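Local atomic coordinates of thiaminase-I (Naegleria gruberi, PDB entry 4HCW), a protein that belongs to the thiaminase I family, whose members share a two-domain fold resembling that of periplasmic binding proteins. Residues S70-Y75 and R337-N343; S156-F162 and C349-R354; S172-V177 and E332-L336. All blocks are in the same frame, centred on the assembly; numbering follows the deposited sequence.

How the interactions relate
Strand 335-338 ties interactions 1 and 3 together: its first half pairs in parallel with 176-177 in interaction 3, and its last two residues lie against 70-75 in interaction 1. The pairing runs on across the boundary, with Arg337 N 3.1 Å from Val177 O in a probable hydrogen bond, while Ile71 packs near Leu336. The chain then enters helix 343-353, which, with Arg354, meets 156-162 in interaction 2. Side chains bridge these two regions as well, for Phe341 CE2 lies 3.8 Å from Phe162 CZ and Ile71 CD1 lies 3.6 Å from Phe159 CZ. Centres of interactions 1 and 3 are about 15 Å apart, those of 2 and 3 about 21 Å.

Interaction 1: residues S70-Y75 and R337-N343; sequences SIFLPY and RCVDFAN
Cys338 N donates to Ile71 O over 2.8 Å, the shorter of two backbone bonds joining the end of strand 335-338 to the turn that leads into helix 73-77. The donor is tilted 30° from the carbonyl plane of Ile71. A weak second bond, Tyr75 N to Cys338 O at 3.2 Å, brings in the first turn of the helix, and the pyrrolidine of Pro74 leans on the same carbonyl oxygen.

Phe72 packs against Cys338, Ala342 and Asn343. Ala342 CB sits over one face of its ring in a CH-pi contact, 4.2 Å from the centroid, while Ile71 CG2, from its own segment, lies over the opposite face. Cys338 SG comes to the ring edge, 5.1 Å from the centroid, as a sulfur-aromatic contact. The amide of Asn343 stands across the CE2-CZ side, its plane turned 73° from the ring, and its ND2 is held by Cys53 O. With CG of Tyr75 anti to the backbone N (chi1 162°), that ring is carried out over 340-342; Phe341 C lies above one face, and CE2 meets Ala342 CB at 3.6 Å. The methyl of Ala342 therefore serves both aromatic rings.

Arg337 runs past Ser70 O and crosses Pro74 at about a right angle, bending at its third torsion. Pro74 CG lies 3.9 Å above one face of the guanidinium, offset toward the rim. The charged end has its partners elsewhere: NH1 forms a salt bridge with Asp178 of strand 176-179, and NH2 bonds to Ser106 O. In this buried setting, Asp178 probably balances the arginine's charge and Ser106 O satisfies NH2, while Pro74 gives an apolar cover to one face. The two backbone bonds join the turn to the strand end, and Phe72 and Tyr75 pack on the loop beyond.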
loop_
_atom_site.group_PDB
_atom_site.type_symbol
_atom_site.label_atom_id
_atom_site.label_comp_id
_atom_site.label_asym_id
_atom_site.label_seq_id
_atom_site.Cartn_x
_atom_site.Cartn_y
_atom_site.Cartn_z
ATOM N N SER A 70 -0.766 6.725 3.879
ATOM C CA SER A 70 -0.244 8.071 3.670
ATOM C C SER A 70 -1.083 8.858 2.664
ATOM O O SER A 70 -0.868 10.054 2.468
ATOM C CB SER A 70 1.218 8.017 3.222
ATOM O OG SER A 70 1.368 7.218 2.063
ATOM N N ILE A 71 -2.041 8.182 2.037
ATOM C CA ILE A 71 -2.929 8.825 1.073
ATOM C C ILE A 71 -3.853 9.827 1.766
ATOM O O ILE A 71 -4.371 10.748 1.135
ATOM C CB ILE A 71 -3.767 7.784 0.288
ATOM C CG1 ILE A 71 -4.359 8.406 -0.980
ATOM C CG2 ILE A 71 -4.855 7.181 1.169
ATOM C CD1 ILE A 71 -5.128 7.425 -1.834
ATOM N N PHE A 72 -4.043 9.650 3.069
ATOM C CA PHE A 72 -4.895 10.542 3.847
ATOM C C PHE A 72 -4.083 11.299 4.888
ATOM O O PHE A 72 -4.643 11.950 5.768
ATOM C CB PHE A 72 -6.010 9.752 4.534
ATOM C CG PHE A 72 -6.959 9.088 3.580
ATOM C CD1 PHE A 72 -7.284 9.689 2.375
ATOM C CD2 PHE A 72 -7.521 7.862 3.885
ATOM C CE1 PHE A 72 -8.156 9.079 1.494
ATOM C CE2 PHE A 72 -8.393 7.246 3.009
ATOM C CZ PHE A 72 -8.711 7.856 1.813
ATOM N N LEU A 73 -2.761 11.211 4.782
ATOM C CA LEU A 73 -1.873 11.843 5.756
ATOM C C LEU A 73 -1.970 13.377 5.815
ATOM O O LEU A 73 -2.144 13.929 6.900
ATOM C CB LEU A 73 -0.421 11.380 5.570
ATOM C CG LEU A 73 0.561 11.821 6.657
ATOM C CD1 LEU A 73 0.122 11.300 8.018
ATOM C CD2 LEU A 73 1.972 11.354 6.330
ATOM N N PRO A 74 -1.861 14.072 4.661
ATOM C CA PRO A 74 -1.955 15.537 4.738
ATOM C C PRO A 74 -3.312 16.018 5.252
ATOM O O PRO A 74 -3.370 17.004 5.988
ATOM C CB PRO A 74 -1.755 15.979 3.285
ATOM C CG PRO A 74 -1.012 14.860 2.649
ATOM C CD PRO A 74 -1.562 13.626 3.288
ATOM N N TYR A 75 -4.384 15.333 4.864
ATOM C CA TYR A 75 -5.714 15.653 5.372
ATOM C C TYR A 75 -5.792 15.379 6.868
ATOM O O TYR A 75 -6.490 16.078 7.604
ATOM C CB TYR A 75 -6.787 14.849 4.632
ATOM C CG TYR A 75 -8.116 14.788 5.357
ATOM C CD1 TYR A 75 -8.989 15.869 5.345
ATOM C CD2 TYR A 75 -8.498 13.646 6.052
ATOM C CE1 TYR A 75 -10.203 15.816 6.009
ATOM C CE2 TYR A 75 -9.709 13.583 6.717
ATOM C CZ TYR A 75 -10.557 14.670 6.692
ATOM O OH TYR A 75 -11.765 14.607 7.354
ATOM N N ARG A 337 -1.413 11.464 -2.640
ATOM C CA ARG A 337 -1.927 11.859 -1.332
ATOM C C ARG A 337 -3.031 12.908 -1.455
ATOM O O ARG A 337 -3.132 13.599 -2.469
ATOM C CB ARG A 337 -0.798 12.386 -0.442
ATOM C CG ARG A 337 0.349 11.409 -0.244
ATOM C CD ARG A 337 1.295 11.879 0.849
ATOM N NE ARG A 337 1.823 13.213 0.584
ATOM C CZ ARG A 337 2.686 13.844 1.374
ATOM N NH1 ARG A 337 3.114 15.058 1.056
ATOM N NH2 ARG A 337 3.121 13.261 2.482
ATOM N N CYS A 338 -3.849 13.026 -0.414
ATOM C CA CYS A 338 -4.973 13.959 -0.417
ATOM C C CYS A 338 -4.759 15.095 0.579
ATOM O O CYS A 338 -4.393 14.862 1.730
ATOM C CB CYS A 338 -6.270 13.220 -0.094
ATOM S SG CYS A 338 -6.526 11.720 -1.066
ATOM N N VAL A 339 -5.004 16.323 0.134
ATOM C CA VAL A 339 -4.755 17.504 0.956
ATOM C C VAL A 339 -5.905 17.839 1.903
ATOM O O VAL A 339 -5.693 18.017 3.103
ATOM C CB VAL A 339 -4.444 18.741 0.087
ATOM C CG1 VAL A 339 -4.345 19.988 0.952
ATOM C CG2 VAL A 339 -3.162 18.528 -0.698
ATOM N N ASP A 340 -7.117 17.929 1.368
ATOM C CA ASP A 340 -8.258 18.372 2.166
ATOM C C ASP A 340 -9.473 17.448 2.090
ATOM O O ASP A 340 -10.606 17.894 2.267
ATOM C CB ASP A 340 -8.661 19.798 1.773
ATOM C CG ASP A 340 -8.828 19.968 0.272
ATOM O OD1 ASP A 340 -9.008 18.955 -0.435
ATOM O OD2 ASP A 340 -8.780 21.123 -0.201
ATOM N N PHE A 341 -9.239 16.166 1.832
ATOM C CA PHE A 341 -10.337 15.206 1.748
ATOM C C PHE A 341 -9.893 13.784 2.070
ATOM O O PHE A 341 -8.698 13.492 2.123
ATOM C CB PHE A 341 -11.007 15.261 0.369
ATOM C CG PHE A 341 -10.126 14.798 -0.760
ATOM C CD1 PHE A 341 -9.191 15.652 -1.324
ATOM C CD2 PHE A 341 -10.244 13.515 -1.266
ATOM C CE1 PHE A 341 -8.385 15.229 -2.365
ATOM C CE2 PHE A 341 -9.443 13.087 -2.308
ATOM C CZ PHE A 341 -8.512 13.946 -2.858
ATOM N N ALA A 342 -10.863 12.901 2.284
ATOM C CA ALA A 342 -10.569 11.513 2.612
ATOM C C ALA A 342 -11.480 10.533 1.875
ATOM O O ALA A 342 -11.665 10.635 0.663
ATOM C CB ALA A 342 -10.648 11.294 4.114
ATOM N N ASN A 343 -12.052 9.592 2.619
ATOM C CA ASN A 343 -12.778 8.469 2.028
ATOM C C ASN A 343 -14.091 8.816 1.329
ATOM O O ASN A 343 -14.437 8.204 0.317
ATOM C CB ASN A 343 -13.009 7.375 3.073
ATOM C CG ASN A 343 -11.717 6.719 3.520
ATOM O OD1 ASN A 343 -11.188 5.842 2.838
ATOM N ND2 ASN A 343 -11.203 7.144 4.668
#

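Interaction 2: residues S156-F162 and C349-R354; sequences SSSFTVF and CAGVLR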
loop_
_atom_site.group_PDB
_atom_site.type_symbol
_atom_site.label_atom_id
_atom_site.label_comp_id
_atom_site.label_asym_id
_atom_site.label_seq_id
_atom_site.Cartn_x
_atom_site.Cartn_y
_atom_site.Cartn_z
ATOM N N SER A 156 -13.881 -2.684 -10.721
ATOM C CA SER A 156 -14.007 -1.234 -10.576
ATOM C C SER A 156 -14.149 -0.805 -9.118
ATOM O O SER A 156 -15.127 -0.158 -8.745
ATOM C CB SER A 156 -15.178 -0.698 -11.405
ATOM O OG SER A 156 -14.955 -0.897 -12.790
ATOM N N SER A 157 -13.169 -1.176 -8.300
ATOM C CA SER A 157 -13.152 -0.781 -6.896
ATOM C C SER A 157 -12.992 0.728 -6.787
ATOM O O SER A 157 -12.205 1.328 -7.517
ATOM C CB SER A 157 -12.016 -1.485 -6.155
ATOM O OG SER A 157 -12.160 -2.892 -6.225
ATOM N N SER A 158 -13.745 1.332 -5.872
ATOM C CA SER A 158 -13.753 2.781 -5.697
ATOM C C SER A 158 -12.351 3.346 -5.501
ATOM O O SER A 158 -11.983 4.353 -6.107
ATOM C CB SER A 158 -14.640 3.170 -4.512
ATOM O OG SER A 158 -15.959 2.680 -4.678
ATOM N N PHE A 159 -11.569 2.677 -4.661
ATOM C CA PHE A 159 -10.220 3.121 -4.338
ATOM C C PHE A 159 -9.280 2.975 -5.533
ATOM O O PHE A 159 -8.308 3.720 -5.665
ATOM C CB PHE A 159 -9.688 2.331 -3.141
ATOM C CG PHE A 159 -8.469 2.933 -2.508
ATOM C CD1 PHE A 159 -8.584 4.011 -1.645
ATOM C CD2 PHE A 159 -7.211 2.418 -2.768
ATOM C CE1 PHE A 159 -7.464 4.567 -1.057
ATOM C CE2 PHE A 159 -6.086 2.969 -2.183
ATOM C CZ PHE A 159 -6.213 4.045 -1.325
ATOM N N THR A 160 -9.578 2.016 -6.403
ATOM C CA THR A 160 -8.750 1.764 -7.579
ATOM C C THR A 160 -9.165 2.654 -8.749
ATOM O O THR A 160 -8.316 3.178 -9.473
ATOM C CB THR A 160 -8.812 0.284 -8.003
ATOM O OG1 THR A 160 -8.478 -0.548 -6.885
ATOM C CG2 THR A 160 -7.840 0.012 -9.140
ATOM N N VAL A 161 -10.472 2.821 -8.928
ATOM C CA VAL A 161 -11.003 3.712 -9.952
ATOM C C VAL A 161 -10.512 5.135 -9.715
ATOM O O VAL A 161 -10.056 5.811 -10.639
ATOM C CB VAL A 161 -12.544 3.701 -9.966
ATOM C CG1 VAL A 161 -13.082 4.826 -10.838
ATOM C CG2 VAL A 161 -13.062 2.353 -10.441
ATOM N N PHE A 162 -10.602 5.578 -8.464
ATOM C CA PHE A 162 -10.115 6.895 -8.072
ATOM C C PHE A 162 -8.606 7.018 -8.275
ATOM O O PHE A 162 -8.116 8.040 -8.755
ATOM C CB PHE A 162 -10.473 7.177 -6.609
ATOM C CG PHE A 162 -9.773 8.374 -6.029
ATOM C CD1 PHE A 162 -10.234 9.654 -6.284
ATOM C CD2 PHE A 162 -8.657 8.218 -5.220
ATOM C CE1 PHE A 162 -9.593 10.756 -5.751
ATOM C CE2 PHE A 162 -8.012 9.317 -4.684
ATOM C CZ PHE A 162 -8.481 10.587 -4.950
ATOM N N CYS A 349 -15.996 10.466 -6.012
ATOM C CA CYS A 349 -15.281 10.682 -7.261
ATOM C C CYS A 349 -15.327 9.423 -8.113
ATOM O O CYS A 349 -15.498 9.491 -9.329
ATOM C CB CYS A 349 -13.831 11.078 -6.988
ATOM S SG CYS A 349 -12.839 11.322 -8.475
ATOM N N ALA A 350 -15.178 8.275 -7.463
ATOM C CA ALA A 350 -15.232 6.992 -8.150
ATOM C C ALA A 350 -16.607 6.768 -8.767
ATOM O O ALA A 350 -16.725 6.224 -9.865
ATOM C CB ALA A 350 -14.896 5.868 -7.191
ATOM N N GLY A 351 -17.644 7.196 -8.053
ATOM C CA GLY A 351 -19.007 7.056 -8.526
ATOM C C GLY A 351 -19.279 7.882 -9.768
ATOM O O GLY A 351 -20.080 7.500 -10.617
ATOM N N VAL A 352 -18.606 9.023 -9.870
ATOM C CA VAL A 352 -18.748 9.894 -11.028
ATOM C C VAL A 352 -18.024 9.304 -12.234
ATOM O O VAL A 352 -18.540 9.322 -13.354
ATOM C CB VAL A 352 -18.195 11.306 -10.735
ATOM C CG1 VAL A 352 -18.169 12.151 -12.000
ATOM C CG2 VAL A 352 -19.017 11.982 -9.650
ATOM N N LEU A 353 -16.833 8.765 -11.993
ATOM C CA LEU A 353 -15.975 8.261 -13.059
ATOM C C LEU A 353 -16.489 6.978 -13.714
ATOM O O LEU A 353 -16.372 6.814 -14.928
ATOM C CB LEU A 353 -14.554 8.040 -12.535
ATOM C CG LEU A 353 -13.788 9.289 -12.094
ATOM C CD1 LEU A 353 -12.521 8.904 -11.351
ATOM C CD2 LEU A 353 -13.460 10.168 -13.290
ATOM N N ARG A 354 -17.053 6.081 -12.911
ATOM C CA ARG A 354 -17.455 4.751 -13.384
ATOM C C ARG A 354 -18.298 4.680 -14.671
ATOM O O ARG A 354 -18.012 3.853 -15.537
ATOM C CB ARG A 354 -18.100 3.924 -12.261
ATOM C CG ARG A 354 -17.095 3.151 -11.422
ATOM C CD ARG A 354 -17.746 1.983 -10.698
ATOM N NE ARG A 354 -18.546 2.413 -9.558
ATOM C CZ ARG A 354 -18.100 2.454 -8.307
ATOM N NH1 ARG A 354 -16.855 2.088 -8.032
ATOM N NH2 ARG A 354 -18.898 2.860 -7.329
#
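The polar part of this contact is made by Arg354, whose NH1 makes a weak hydrogen bond of 2.9 Å to Ser156 O. A bend at the third torsion (chi3 -75°) turns the guanidinium back along the contact, bringing the same nitrogen within 3.5 Å of Ser158 OG, which lies near the guanidinium plane. The aliphatic part of the arginine runs alongside Ser156, with CD 3.8 Å from the serine CB.

Ser156 has positive phi and is the C-prime residue of the Schellman motif that ends helix 151-155; helix 158-169 starts just beyond it. The short segments 158-162 and 349-353 cross at 70°, with axes 8.6 Å apart, a close approach made where Ala350 CB fits against the backbone of Ser158, 3.5 Å from its O.

Apolar contacts continue along both helices. The side chains of Val161 and Leu353 lie alongside each other, running opposite ways, Val161 CG1 lying 3.9 Å from Leu353 CB, and Val161 also touches the C-terminal residue, Leu357.

A sulfur-aromatic contact joins Cys349 to Phe162: SG lies in the ring plane at the edge, 3.8 Å from CD1, placed there with SG anti to the cysteine's backbone N (chi1 178°).

Interaction 3: residues S172-V177 and E332-L336; sequences SSSAAV and EVRVL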
loop_
_atom_site.group_PDB
_atom_site.type_symbol
_atom_site.label_atom_id
_atom_site.label_comp_id
_atom_site.label_asym_id
_atom_site.label_seq_id
_atom_site.Cartn_x
_atom_site.Cartn_y
_atom_site.Cartn_z
ATOM N N SER A 172 4.048 14.983 -11.438
ATOM C CA SER A 172 4.828 15.752 -10.475
ATOM C C SER A 172 6.326 15.524 -10.637
ATOM O O SER A 172 6.759 14.463 -11.086
ATOM C CB SER A 172 4.396 15.409 -9.046
ATOM O OG SER A 172 5.143 16.146 -8.093
ATOM N N SER A 173 7.111 16.533 -10.272
ATOM C CA SER A 173 8.563 16.422 -10.288
ATOM C C SER A 173 9.046 15.792 -8.986
ATOM O O SER A 173 10.034 15.058 -8.968
ATOM C CB SER A 173 9.205 17.796 -10.479
ATOM O OG SER A 173 8.825 18.685 -9.443
ATOM N N SER A 174 8.339 16.088 -7.901
ATOM C CA SER A 174 8.634 15.493 -6.603
ATOM C C SER A 174 7.967 14.126 -6.495
ATOM O O SER A 174 7.388 13.635 -7.462
ATOM C CB SER A 174 8.158 16.405 -5.471
ATOM O OG SER A 174 6.758 16.609 -5.534
ATOM N N ALA A 175 8.045 13.519 -5.316
ATOM C CA ALA A 175 7.481 12.191 -5.108
ATOM C C ALA A 175 6.034 12.255 -4.627
ATOM O O ALA A 175 5.237 11.359 -4.905
ATOM C CB ALA A 175 8.333 11.401 -4.124
ATOM N N ALA A 176 5.699 13.322 -3.909
ATOM C CA ALA A 176 4.367 13.467 -3.333
ATOM C C ALA A 176 3.411 14.217 -4.258
ATOM O O ALA A 176 3.527 15.429 -4.438
ATOM C CB ALA A 176 4.451 14.158 -1.978
ATOM N N VAL A 177 2.467 13.485 -4.839
ATOM C CA VAL A 177 1.442 14.085 -5.684
ATOM C C VAL A 177 0.218 14.428 -4.840
ATOM O O VAL A 177 -0.725 13.642 -4.741
ATOM C CB VAL A 177 1.031 13.141 -6.830
ATOM C CG1 VAL A 177 0.143 13.870 -7.828
ATOM C CG2 VAL A 177 2.266 12.585 -7.522
ATOM N N GLU A 332 11.833 7.805 -9.532
ATOM C CA GLU A 332 10.684 7.809 -10.431
ATOM C C GLU A 332 9.382 7.433 -9.726
ATOM O O GLU A 332 8.295 7.648 -10.261
ATOM C CB GLU A 332 10.932 6.870 -11.616
ATOM C CG GLU A 332 12.289 7.049 -12.298
ATOM C CD GLU A 332 12.345 8.251 -13.230
ATOM O OE1 GLU A 332 12.807 8.086 -14.379
ATOM O OE2 GLU A 332 11.943 9.359 -12.819
ATOM N N VAL A 333 9.495 6.876 -8.525
ATOM C CA VAL A 333 8.322 6.440 -7.772
ATOM C C VAL A 333 7.507 7.618 -7.236
ATOM O O VAL A 333 8.057 8.551 -6.647
ATOM C CB VAL A 333 8.716 5.499 -6.614
ATOM C CG1 VAL A 333 7.541 5.274 -5.685
ATOM C CG2 VAL A 333 9.224 4.175 -7.158
ATOM N N ARG A 334 6.196 7.566 -7.450
ATOM C CA ARG A 334 5.290 8.615 -6.995
ATOM C C ARG A 334 4.342 8.107 -5.912
ATOM O O ARG A 334 4.069 6.911 -5.825
ATOM C CB ARG A 334 4.480 9.164 -8.172
ATOM C CG ARG A 334 5.313 9.855 -9.234
ATOM C CD ARG A 334 5.983 11.094 -8.673
ATOM N NE ARG A 334 6.742 11.818 -9.688
ATOM C CZ ARG A 334 8.033 11.624 -9.934
ATOM N NH1 ARG A 334 8.715 10.726 -9.236
ATOM N NH2 ARG A 334 8.643 12.329 -10.877
ATOM N N VAL A 335 3.846 9.024 -5.087
ATOM C CA VAL A 335 2.895 8.678 -4.034
ATOM C C VAL A 335 1.707 9.635 -4.044
ATOM O O VAL A 335 1.863 10.833 -3.811
ATOM C CB VAL A 335 3.551 8.713 -2.639
ATOM C CG1 VAL A 335 2.509 8.470 -1.556
ATOM C CG2 VAL A 335 4.670 7.687 -2.546
ATOM N N LEU A 336 0.520 9.099 -4.311
ATOM C CA LEU A 336 -0.689 9.912 -4.364
ATOM C C LEU A 336 -1.232 10.187 -2.964
ATOM O O LEU A 336 -1.476 9.260 -2.192
ATOM C CB LEU A 336 -1.755 9.223 -5.218
ATOM C CG LEU A 336 -3.075 9.972 -5.405
ATOM C CD1 LEU A 336 -2.842 11.322 -6.066
ATOM C CD2 LEU A 336 -4.052 9.137 -6.215
#
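Ala176 and Val177 run parallel to Val335 and Leu336 as the starting ends of a two-stranded parallel sheet. Val335 is held through both of its backbone polar atoms: its N donates to Ala175 O over 2.7 Å, nearly in line with the carbonyl bond, and its O accepts from Val177 N at 2.9 Å. Both bonds are fairly straight, with N-H...O angles of 153° and 154°. This use of N and O of one residue to reach the residues flanking its partner is the regular pattern of parallel strands. Ala175 O also receives a CA-H...O contact from Arg334.

Ahead of the paired residues, the chain at 172-174 curls around the side chain of Arg334. Its NE and NH2 both donate to Ser172 O, at 3.0 and 2.9 Å, a side-on grip on a single oxygen made from the same face of the carbonyl. Ser174 O lies instead over one face of the guanidinium and is not bonded to NE. The bend at the second torsion (chi2 -64°) swings the group to the loop, while NH1 turns back to Ser331 O and, weakly, Val333 O. Within the loop, Ser174 OG donates to Ser172 OG. The bonds to Ser172 O and Ser331 O thus hold the guanidinium.

Side chains alternate about the strands. Val177 and Leu336 share one face, where Leu336 CD1 comes 4.3 Å from Val177 CG1, and the side chains of Val177 and Arg334 cross at about a right angle, with Val177 CG2 4.1 Å from Arg334 CB. Ala176 and Val335 point to the other face. There Val335 meets Ser104 of helix 99-105 and Val260 of strand 260-267, whereas Val177 packs on Gln170, just beyond helix 158-169, and on Tyr259, so the small sheet lies among elements from distant parts of the chain.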